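Local coordinates for putative ATP-grasp superfamily protein (Archaeoglobus fulgidus, PDB 3DF7) that is of unknown function but probably binds ATP and a metal ion, as members of the ATP-grasp superfamily generally do, at residues 132-137 against 161-166; 110-115 against 125-130; 170-175 against 232-237. All blocks are in the same frame, centred on the assembly; numbering follows the deposited sequence.

Interaction 1: residues 132-137 against 161-166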
loop_
_atom_site.group_PDB
_atom_site.type_symbol
_atom_site.label_atom_id
_atom_site.label_comp_id
_atom_site.label_asym_id
_atom_site.label_seq_id
_atom_site.Cartn_x
_atom_site.Cartn_y
_atom_site.Cartn_z
ATOM N N LEU A 132 1.436 -26.515 -8.032
ATOM C CA LEU A 132 2.773 -26.485 -8.615
ATOM C C LEU A 132 3.578 -27.647 -8.043
ATOM O O LEU A 132 3.251 -28.162 -6.976
ATOM C CB LEU A 132 3.476 -25.171 -8.271
ATOM C CG LEU A 132 2.950 -23.898 -8.937
ATOM C CD1 LEU A 132 3.501 -22.666 -8.230
ATOM C CD2 LEU A 132 3.345 -23.904 -10.407
ATOM N N ASP A 133 4.628 -28.054 -8.747
ATOM C CA ASP A 133 5.467 -29.147 -8.271
ATOM C C ASP A 133 6.379 -28.661 -7.156
ATOM O O ASP A 133 6.709 -29.413 -6.244
ATOM C CB ASP A 133 6.314 -29.722 -9.409
ATOM C CG ASP A 133 5.491 -30.513 -10.403
ATOM O OD1 ASP A 133 4.632 -31.301 -9.954
ATOM O OD2 ASP A 133 5.706 -30.354 -11.624
ATOM N N CYS A 134 6.781 -27.398 -7.234
ATOM C CA CYS A 134 7.650 -26.809 -6.221
ATOM C C CYS A 134 6.823 -26.419 -5.001
ATOM O O CYS A 134 5.601 -26.330 -5.081
ATOM C CB CYS A 134 8.341 -25.561 -6.779
ATOM S SG CYS A 134 7.200 -24.250 -7.314
ATOM N N LYS A 135 7.491 -26.196 -3.873
ATOM C CA LYS A 135 6.796 -25.782 -2.662
ATOM C C LYS A 135 6.039 -24.506 -3.005
ATOM O O LYS A 135 6.624 -23.544 -3.516
ATOM C CB LYS A 135 7.798 -25.503 -1.544
ATOM C CG LYS A 135 7.177 -24.930 -0.281
ATOM C CD LYS A 135 8.250 -24.569 0.722
ATOM C CE LYS A 135 7.660 -23.970 1.983
ATOM N NZ LYS A 135 8.713 -23.679 2.997
ATOM N N PHE A 136 4.738 -24.498 -2.732
ATOM C CA PHE A 136 3.918 -23.338 -3.049
ATOM C C PHE A 136 2.851 -23.071 -1.999
ATOM O O PHE A 136 2.556 -23.919 -1.160
ATOM C CB PHE A 136 3.246 -23.540 -4.415
ATOM C CG PHE A 136 2.108 -24.530 -4.396
ATOM C CD1 PHE A 136 0.797 -24.102 -4.189
ATOM C CD2 PHE A 136 2.350 -25.894 -4.559
ATOM C CE1 PHE A 136 -0.260 -25.014 -4.145
ATOM C CE2 PHE A 136 1.304 -26.817 -4.517
ATOM C CZ PHE A 136 -0.004 -26.381 -4.309
ATOM N N ILE A 137 2.288 -21.872 -2.046
ATOM C CA ILE A 137 1.217 -21.494 -1.140
ATOM C C ILE A 137 0.115 -20.989 -2.050
ATOM O O ILE A 137 0.368 -20.670 -3.211
ATOM C CB ILE A 137 1.633 -20.357 -0.177
ATOM C CG1 ILE A 137 2.187 -19.169 -0.968
ATOM C CG2 ILE A 137 2.663 -20.866 0.820
ATOM C CD1 ILE A 137 2.567 -17.987 -0.099
ATOM N N ALA A 161 -1.734 -20.460 -7.400
ATOM C CA ALA A 161 -0.734 -21.230 -6.688
ATOM C C ALA A 161 0.538 -20.446 -6.963
ATOM O O ALA A 161 0.751 -19.995 -8.090
ATOM C CB ALA A 161 -0.627 -22.640 -7.272
ATOM N N GLN A 162 1.371 -20.255 -5.948
ATOM C CA GLN A 162 2.601 -19.514 -6.162
ATOM C C GLN A 162 3.759 -20.046 -5.348
ATOM O O GLN A 162 3.659 -20.238 -4.134
ATOM C CB GLN A 162 2.405 -18.027 -5.859
ATOM C CG GLN A 162 3.625 -17.181 -6.219
ATOM C CD GLN A 162 3.345 -15.693 -6.162
ATOM O OE1 GLN A 162 3.205 -15.113 -5.086
ATOM N NE2 GLN A 162 3.250 -15.068 -7.332
ATOM N N GLU A 163 4.861 -20.285 -6.047
ATOM C CA GLU A 163 6.084 -20.784 -5.440
ATOM C C GLU A 163 6.444 -19.969 -4.206
ATOM O O GLU A 163 6.403 -18.737 -4.223
ATOM C CB GLU A 163 7.220 -20.723 -6.474
ATOM C CG GLU A 163 8.632 -20.770 -5.888
ATOM C CD GLU A 163 9.711 -20.677 -6.951
ATOM O OE1 GLU A 163 9.487 -20.000 -7.973
ATOM O OE2 GLU A 163 10.792 -21.266 -6.759
ATOM N N PHE A 164 6.788 -20.662 -3.127
ATOM C CA PHE A 164 7.164 -19.987 -1.896
ATOM C C PHE A 164 8.632 -19.613 -1.989
ATOM O O PHE A 164 9.488 -20.468 -2.233
ATOM C CB PHE A 164 6.958 -20.899 -0.686
ATOM C CG PHE A 164 7.276 -20.237 0.623
ATOM C CD1 PHE A 164 6.365 -19.374 1.221
ATOM C CD2 PHE A 164 8.504 -20.451 1.242
ATOM C CE1 PHE A 164 6.671 -18.727 2.422
ATOM C CE2 PHE A 164 8.821 -19.811 2.442
ATOM C CZ PHE A 164 7.901 -18.947 3.031
ATOM N N ILE A 165 8.924 -18.334 -1.802
ATOM C CA ILE A 165 10.296 -17.863 -1.860
ATOM C C ILE A 165 10.784 -17.637 -0.434
ATOM O O ILE A 165 10.202 -16.856 0.314
ATOM C CB ILE A 165 10.396 -16.546 -2.653
ATOM C CG1 ILE A 165 9.817 -16.739 -4.059
ATOM C CG2 ILE A 165 11.842 -16.084 -2.710
ATOM C CD1 ILE A 165 10.505 -17.818 -4.887
ATOM N N GLU A 166 11.856 -18.327 -0.067
ATOM C CA GLU A 166 12.414 -18.213 1.274
ATOM C C GLU A 166 13.507 -17.154 1.318
ATOM O O GLU A 166 14.498 -17.245 0.596
ATOM C CB GLU A 166 12.984 -19.562 1.710
ATOM C CG GLU A 166 13.483 -19.606 3.139
ATOM C CD GLU A 166 13.838 -21.019 3.574
ATOM O OE1 GLU A 166 12.954 -21.899 3.500
ATOM O OE2 GLU A 166 14.995 -21.249 3.990
HETATM O O HOH W 1 10.940 -22.734 2.026
HETATM O O HOH W 2 9.371 -22.971 -3.298
#
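Ala161 CB meets the Phe136 ring obliquely, 3.7 Å from CD1, while Leu132 N lies over one ring face toward the rim and Cys134 O sits in plane at the edge. The second ring, Phe164, is also approached obliquely. Ile137 CG2 comes within 4.0 Å of its CD1, and the fully extended chain of Lys135 runs beside the Phe164 side chain, pointing the same way, with NZ 3.7 Å from CD2. Cys134 SG rests 3.6 Å from Glu163 CB. Between these side chains the backbones pair antiparallel: Ile137 N donates to Gln162 O at 3.0 Å, and Gln162 N returns a bond to Ile137 O at 2.9 Å. Phe164 N continues the pairing with a nearly straight bond (170°) to Lys135 O, just before strand 136-140 begins. One water donates to both Lys135 O and Phe164 O, so the lysine carbonyl is held twice. A second water accepts from Lys135 NZ and donates to Glu166 OE1, 2.6 Å from each. At this margin of a small antiparallel sheet in the ATP-grasp domain, the outer part of the lysine chain lies against the Phe164 ring, while the opposite charges of Lys135 and Glu166 probably attract each other through water rather than by direct contact.

Interaction 2: residues 110-115 against 125-130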
loop_
_atom_site.group_PDB
_atom_site.type_symbol
_atom_site.label_atom_id
_atom_site.label_comp_id
_atom_site.label_asym_id
_atom_site.label_seq_id
_atom_site.Cartn_x
_atom_site.Cartn_y
_atom_site.Cartn_z
ATOM N N ASP A 110 -5.274 -8.156 -9.842
ATOM C CA ASP A 110 -5.435 -9.571 -10.140
ATOM C C ASP A 110 -4.039 -10.175 -10.238
ATOM O O ASP A 110 -3.332 -9.948 -11.217
ATOM C CB ASP A 110 -6.168 -9.756 -11.471
ATOM C CG ASP A 110 -6.517 -11.207 -11.744
ATOM O OD1 ASP A 110 -5.713 -12.090 -11.380
ATOM O OD2 ASP A 110 -7.588 -11.464 -12.331
ATOM N N LYS A 111 -3.651 -10.947 -9.231
ATOM C CA LYS A 111 -2.322 -11.550 -9.206
ATOM C C LYS A 111 -2.014 -12.413 -10.428
ATOM O O LYS A 111 -0.860 -12.517 -10.841
ATOM C CB LYS A 111 -2.141 -12.370 -7.928
ATOM C CG LYS A 111 -2.260 -11.546 -6.651
ATOM C CD LYS A 111 -1.857 -12.348 -5.418
ATOM C CE LYS A 111 -2.144 -11.573 -4.141
ATOM N NZ LYS A 111 -3.598 -11.358 -3.927
ATOM N N TRP A 112 -3.035 -13.037 -11.006
ATOM C CA TRP A 112 -2.793 -13.864 -12.184
ATOM C C TRP A 112 -2.454 -12.973 -13.371
ATOM O O TRP A 112 -1.550 -13.274 -14.149
ATOM C CB TRP A 112 -4.011 -14.721 -12.527
ATOM C CG TRP A 112 -3.763 -15.581 -13.739
ATOM C CD1 TRP A 112 -4.430 -15.531 -14.929
ATOM C CD2 TRP A 112 -2.744 -16.580 -13.891
ATOM N NE1 TRP A 112 -3.888 -16.434 -15.816
ATOM C CE2 TRP A 112 -2.853 -17.089 -15.205
ATOM C CE3 TRP A 112 -1.750 -17.091 -13.046
ATOM C CZ2 TRP A 112 -2.003 -18.091 -15.693
ATOM C CZ3 TRP A 112 -0.907 -18.086 -13.531
ATOM C CH2 TRP A 112 -1.039 -18.574 -14.845
ATOM N N GLU A 113 -3.189 -11.876 -13.512
ATOM C CA GLU A 113 -2.933 -10.945 -14.600
ATOM C C GLU A 113 -1.574 -10.277 -14.373
ATOM O O GLU A 113 -0.814 -10.066 -15.315
ATOM C CB GLU A 113 -4.042 -9.890 -14.669
ATOM C CG GLU A 113 -5.352 -10.406 -15.263
ATOM C CD GLU A 113 -5.190 -10.885 -16.698
ATOM O OE1 GLU A 113 -4.628 -10.132 -17.517
ATOM O OE2 GLU A 113 -5.624 -12.016 -17.012
ATOM N N LEU A 114 -1.262 -9.962 -13.122
ATOM C CA LEU A 114 0.017 -9.326 -12.823
ATOM C C LEU A 114 1.160 -10.277 -13.158
ATOM O O LEU A 114 2.185 -9.861 -13.691
ATOM C CB LEU A 114 0.096 -8.914 -11.350
ATOM C CG LEU A 114 1.399 -8.218 -10.936
ATOM C CD1 LEU A 114 1.643 -6.998 -11.823
ATOM C CD2 LEU A 114 1.320 -7.811 -9.477
ATOM N N TYR A 115 0.984 -11.555 -12.843
ATOM C CA TYR A 115 2.008 -12.553 -13.140
ATOM C C TYR A 115 2.327 -12.564 -14.641
ATOM O O TYR A 115 3.491 -12.501 -15.043
ATOM C CB TYR A 115 1.530 -13.939 -12.701
ATOM C CG TYR A 115 2.324 -15.079 -13.305
ATOM C CD1 TYR A 115 3.674 -15.258 -13.002
ATOM C CD2 TYR A 115 1.722 -15.973 -14.192
ATOM C CE1 TYR A 115 4.407 -16.307 -13.568
ATOM C CE2 TYR A 115 2.445 -17.016 -14.763
ATOM C CZ TYR A 115 3.782 -17.177 -14.448
ATOM O OH TYR A 115 4.491 -18.211 -15.019
ATOM N N PRO A 125 8.041 -15.338 -8.854
ATOM C CA PRO A 125 8.018 -16.760 -8.511
ATOM C C PRO A 125 7.110 -17.541 -9.460
ATOM O O PRO A 125 6.226 -16.962 -10.097
ATOM C CB PRO A 125 7.500 -16.758 -7.074
ATOM C CG PRO A 125 6.589 -15.577 -7.047
ATOM C CD PRO A 125 7.337 -14.527 -7.843
ATOM N N GLN A 126 7.338 -18.845 -9.574
ATOM C CA GLN A 126 6.491 -19.658 -10.435
ATOM C C GLN A 126 5.065 -19.439 -9.954
ATOM O O GLN A 126 4.808 -19.449 -8.750
ATOM C CB GLN A 126 6.851 -21.139 -10.310
ATOM C CG GLN A 126 8.178 -21.523 -10.937
ATOM C CD GLN A 126 8.389 -23.025 -10.935
ATOM O OE1 GLN A 126 7.522 -23.783 -11.381
ATOM N NE2 GLN A 126 9.539 -23.464 -10.437
ATOM N N THR A 127 4.147 -19.229 -10.891
ATOM C CA THR A 127 2.745 -18.996 -10.551
ATOM C C THR A 127 1.848 -19.802 -11.484
ATOM O O THR A 127 2.145 -19.941 -12.672
ATOM C CB THR A 127 2.391 -17.500 -10.670
ATOM O OG1 THR A 127 3.323 -16.730 -9.902
ATOM C CG2 THR A 127 0.976 -17.235 -10.148
ATOM N N SER A 128 0.749 -20.320 -10.947
ATOM C CA SER A 128 -0.166 -21.133 -11.741
ATOM C C SER A 128 -1.589 -21.076 -11.194
ATOM O O SER A 128 -1.826 -20.544 -10.112
ATOM C CB SER A 128 0.326 -22.585 -11.751
ATOM O OG SER A 128 -0.510 -23.409 -12.544
ATOM N N LEU A 129 -2.536 -21.617 -11.957
ATOM C CA LEU A 129 -3.930 -21.645 -11.527
ATOM C C LEU A 129 -4.234 -23.031 -10.956
ATOM O O LEU A 129 -5.357 -23.322 -10.537
ATOM C CB LEU A 129 -4.858 -21.330 -12.706
ATOM C CG LEU A 129 -4.757 -19.903 -13.264
ATOM C CD1 LEU A 129 -5.597 -19.763 -14.524
ATOM C CD2 LEU A 129 -5.230 -18.915 -12.205
ATOM N N ARG A 130 -3.213 -23.879 -10.954
ATOM C CA ARG A 130 -3.316 -25.234 -10.431
ATOM C C ARG A 130 -2.082 -25.525 -9.580
ATOM O O ARG A 130 -1.115 -24.770 -9.611
ATOM C CB ARG A 130 -3.438 -26.228 -11.592
ATOM C CG ARG A 130 -4.827 -26.213 -12.221
ATOM C CD ARG A 130 -4.975 -27.204 -13.354
ATOM N NE ARG A 130 -6.356 -27.254 -13.831
ATOM C CZ ARG A 130 -6.760 -27.974 -14.873
ATOM N NH1 ARG A 130 -5.886 -28.705 -15.550
ATOM N NH2 ARG A 130 -8.037 -27.967 -15.234
HETATM O O HOH W 3 5.658 -20.121 -13.380
#
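Trp112 and Tyr115, one helical turn apart, each turn a ring face to the segment 125-130, and CH-pi contacts dominate. Leu129 CG sits over the centre of the six-membered ring of Trp112, 3.9 Å from its centroid and only 9° off the ring normal, the two side chains crossing at about a right angle. Thr127 CB lies over the Tyr115 ring, displaced toward the rim, 3.5 Å from the centroid. In Trp112, CG stands anti to the backbone N (chi1 -180°), which carries the indole from the helix toward segment 125-130.

Van der Waals contacts fill in around these faces. Trp112 CZ3 reaches Ser128 CA at 3.6 Å, and Thr127 O is at the edge of the indole, near its plane. Thr127 CG2 approaches the same side chain, 4.0 Å from CZ3, so the threonine touches both aromatic residues. An alanine in place of Trp112 would probably leave Leu129 without the aromatic face that it covers and open a gap beside Thr127 and Ser128.

Polar bonds act mostly within each segment. Thr127 OG1 donates to Pro125 O at 2.9 Å, from above the carbonyl plane, and also pairs with Gln162 NE2. A water joins the two segments, linking Tyr115 OH to Thr127 N, which donates to it. Asp110 caps the helix, its OD1 accepting from Trp112 N at 2.9 Å and more weakly from Glu113 N, while its OD2 forms a salt bridge with Arg141. Ser128 OG accepts from Arg130 N, an ST turn at the end of the strand.

Helix 111-118 thus packs against strand 127-128, an outermost strand of a small antiparallel sheet, whose neighbour 159-163 adds Ile160 against Lys111 and Thr127. Leu114 touches Ile245 of strand 240-246.

Interaction 3: residues 170-175 against 232-237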
loop_
_atom_site.group_PDB
_atom_site.type_symbol
_atom_site.label_atom_id
_atom_site.label_comp_id
_atom_site.label_asym_id
_atom_site.label_seq_id
_atom_site.Cartn_x
_atom_site.Cartn_y
_atom_site.Cartn_z
ATOM N N LEU A 170 10.567 -7.910 1.946
ATOM C CA LEU A 170 10.682 -6.460 1.863
ATOM C C LEU A 170 9.611 -5.827 0.988
ATOM O O LEU A 170 8.813 -6.514 0.349
ATOM C CB LEU A 170 12.043 -6.099 1.270
ATOM C CG LEU A 170 13.275 -6.733 1.915
ATOM C CD1 LEU A 170 14.456 -6.653 0.956
ATOM C CD2 LEU A 170 13.575 -6.025 3.227
ATOM N N SER A 171 9.606 -4.501 0.978
ATOM C CA SER A 171 8.696 -3.740 0.139
ATOM C C SER A 171 9.447 -2.462 -0.216
ATOM O O SER A 171 10.245 -1.958 0.582
ATOM C CB SER A 171 7.381 -3.422 0.869
ATOM O OG SER A 171 7.535 -2.422 1.855
ATOM N N VAL A 172 9.226 -1.964 -1.426
ATOM C CA VAL A 172 9.883 -0.746 -1.878
ATOM C C VAL A 172 8.822 0.294 -2.180
ATOM O O VAL A 172 7.874 0.024 -2.926
ATOM C CB VAL A 172 10.716 -0.997 -3.155
ATOM C CG1 VAL A 172 11.400 0.295 -3.599
ATOM C CG2 VAL A 172 11.759 -2.077 -2.888
ATOM N N SER A 173 8.974 1.468 -1.574
ATOM C CA SER A 173 8.046 2.572 -1.772
ATOM C C SER A 173 8.615 3.432 -2.889
ATOM O O SER A 173 9.712 3.979 -2.767
ATOM C CB SER A 173 7.916 3.400 -0.492
ATOM O OG SER A 173 7.460 2.607 0.591
ATOM N N LEU A 174 7.859 3.550 -3.973
ATOM C CA LEU A 174 8.298 4.320 -5.124
ATOM C C LEU A 174 7.360 5.467 -5.483
ATOM O O LEU A 174 6.156 5.418 -5.215
ATOM C CB LEU A 174 8.428 3.396 -6.339
ATOM C CG LEU A 174 9.345 2.170 -6.252
ATOM C CD1 LEU A 174 9.112 1.269 -7.454
ATOM C CD2 LEU A 174 10.792 2.611 -6.197
ATOM N N ALA A 175 7.934 6.501 -6.092
ATOM C CA ALA A 175 7.176 7.656 -6.558
ATOM C C ALA A 175 7.263 7.528 -8.074
ATOM O O ALA A 175 8.342 7.684 -8.650
ATOM C CB ALA A 175 7.831 8.953 -6.097
ATOM N N VAL A 232 5.955 -1.985 -3.824
ATOM C CA VAL A 232 6.282 -3.253 -4.475
ATOM C C VAL A 232 6.775 -4.252 -3.436
ATOM O O VAL A 232 7.766 -3.992 -2.754
ATOM C CB VAL A 232 7.390 -3.087 -5.539
ATOM C CG1 VAL A 232 7.673 -4.433 -6.215
ATOM C CG2 VAL A 232 6.970 -2.053 -6.571
ATOM N N ASP A 233 6.085 -5.383 -3.312
ATOM C CA ASP A 233 6.484 -6.411 -2.355
ATOM C C ASP A 233 7.510 -7.334 -2.998
ATOM O O ASP A 233 7.311 -7.827 -4.111
ATOM C CB ASP A 233 5.281 -7.235 -1.892
ATOM C CG ASP A 233 4.418 -6.502 -0.882
ATOM O OD1 ASP A 233 4.848 -5.441 -0.376
ATOM O OD2 ASP A 233 3.309 -6.996 -0.593
ATOM N N ILE A 234 8.604 -7.562 -2.283
ATOM C CA ILE A 234 9.690 -8.392 -2.769
ATOM C C ILE A 234 10.252 -9.322 -1.702
ATOM O O ILE A 234 10.236 -9.006 -0.514
ATOM C CB ILE A 234 10.851 -7.498 -3.289
ATOM C CG1 ILE A 234 10.495 -6.944 -4.671
ATOM C CG2 ILE A 234 12.159 -8.288 -3.349
ATOM C CD1 ILE A 234 11.449 -5.889 -5.160
ATOM N N VAL A 235 10.725 -10.484 -2.133
ATOM C CA VAL A 235 11.367 -11.423 -1.225
ATOM C C VAL A 235 12.758 -11.627 -1.807
ATOM O O VAL A 235 12.904 -11.942 -2.992
ATOM C CB VAL A 235 10.650 -12.788 -1.155
ATOM C CG1 VAL A 235 11.441 -13.732 -0.244
ATOM C CG2 VAL A 235 9.234 -12.610 -0.619
ATOM N N TYR A 236 13.783 -11.419 -0.990
ATOM C CA TYR A 236 15.144 -11.601 -1.460
ATOM C C TYR A 236 15.707 -12.920 -0.953
ATOM O O TYR A 236 15.975 -13.072 0.241
ATOM C CB TYR A 236 16.051 -10.459 -0.986
ATOM C CG TYR A 236 17.422 -10.480 -1.627
ATOM C CD1 TYR A 236 17.703 -9.693 -2.744
ATOM C CD2 TYR A 236 18.431 -11.314 -1.139
ATOM C CE1 TYR A 236 18.951 -9.737 -3.360
ATOM C CE2 TYR A 236 19.682 -11.365 -1.748
ATOM C CZ TYR A 236 19.935 -10.576 -2.857
ATOM O OH TYR A 236 21.167 -10.620 -3.463
ATOM N N SER A 237 15.872 -13.871 -1.867
ATOM C CA SER A 237 16.441 -15.169 -1.527
ATOM C C SER A 237 17.906 -15.046 -1.922
ATOM O O SER A 237 18.745 -14.685 -1.100
ATOM C CB SER A 237 15.755 -16.279 -2.326
ATOM O OG SER A 237 15.743 -15.980 -3.711
#
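Ser171 and Asp233 face each other as a non-hydrogen-bonded antiparallel pair, with Ser171 CB 3.5 Å from Asp233 OD1. Hydrogen-bonded pairs flank them. Leu170 N donates to Ile234 O at 2.7 Å, and Ile234 N answers to Leu170 O at 2.8 Å in a nearly straight bond (176°) that arrives from above the carbonyl plane. One pair further along, Val172 N meets Val232 O at 2.8 Å and Val232 N meets Val172 O at 2.9 Å. Val232 O is also approached by Ser171 CA at 3.0 Å, a CA-H...O contact, so this carbonyl serves two neighbouring residues of the facing strand.

The apolar contacts lie on the face that carries Leu170, Val172, Val232 and Ile234. Leu174 CG stands anti to its own carbonyl carbon (chi1 -57°), and from there CD1 crosses to Val232 CG2 at 4.1 Å. Val172 CG2 approaches Ile234 CD1 more loosely, at 4.4 Å.

Further out, helix 206-220 covers this same face: Val212 and Ala216 pack on Val172, and Val220 on both Leu174 and Val232. The Ser171 and Asp233 face is polar instead. Asn186 of the adjoining strand hydrogen-bonds Ser171 OG, and the Asp233 side chain touches Glu244 and Asn246 of strand 240-246. The neighbouring carboxylates of Asp233 and Glu244 would probably make the potential there more negative.

Here two neighbouring inner strands of a large antiparallel sheet, with segments 170-175 and 232-236 at 144° between their directions, present an apolar face to a helix and a polar face on the other side. Such a sheet is part of the ATP-grasp fold, whose members bind ATP between two subdomains, and Asp233 beside Glu244 and Asn246 is consistent with the metal binding expected of the family.

How the interactions relate
Three contacts follow one another along the chain without nesting or crossing. Interaction 2 comes first, closing the short loop from helix 111-118 to strand 127-128. Interaction 1 then closes the passage from residues 132-137 to 161-166. The two are bound together, for strand 159-163 lies between strands 127-128 and 136-140 in one small sheet, where Ala161 N and Glu163 N probably donate to Ser128 O and Gln126 O. Interaction 3 closes the longest excursion, spanning strands and helix 206-220, and belongs to the large sheet. It touches interaction 1 by packing of Ile165 and Glu166 on Val235 and Ser237, whereas interaction 2 stays about 8 Å from it between nearest atoms.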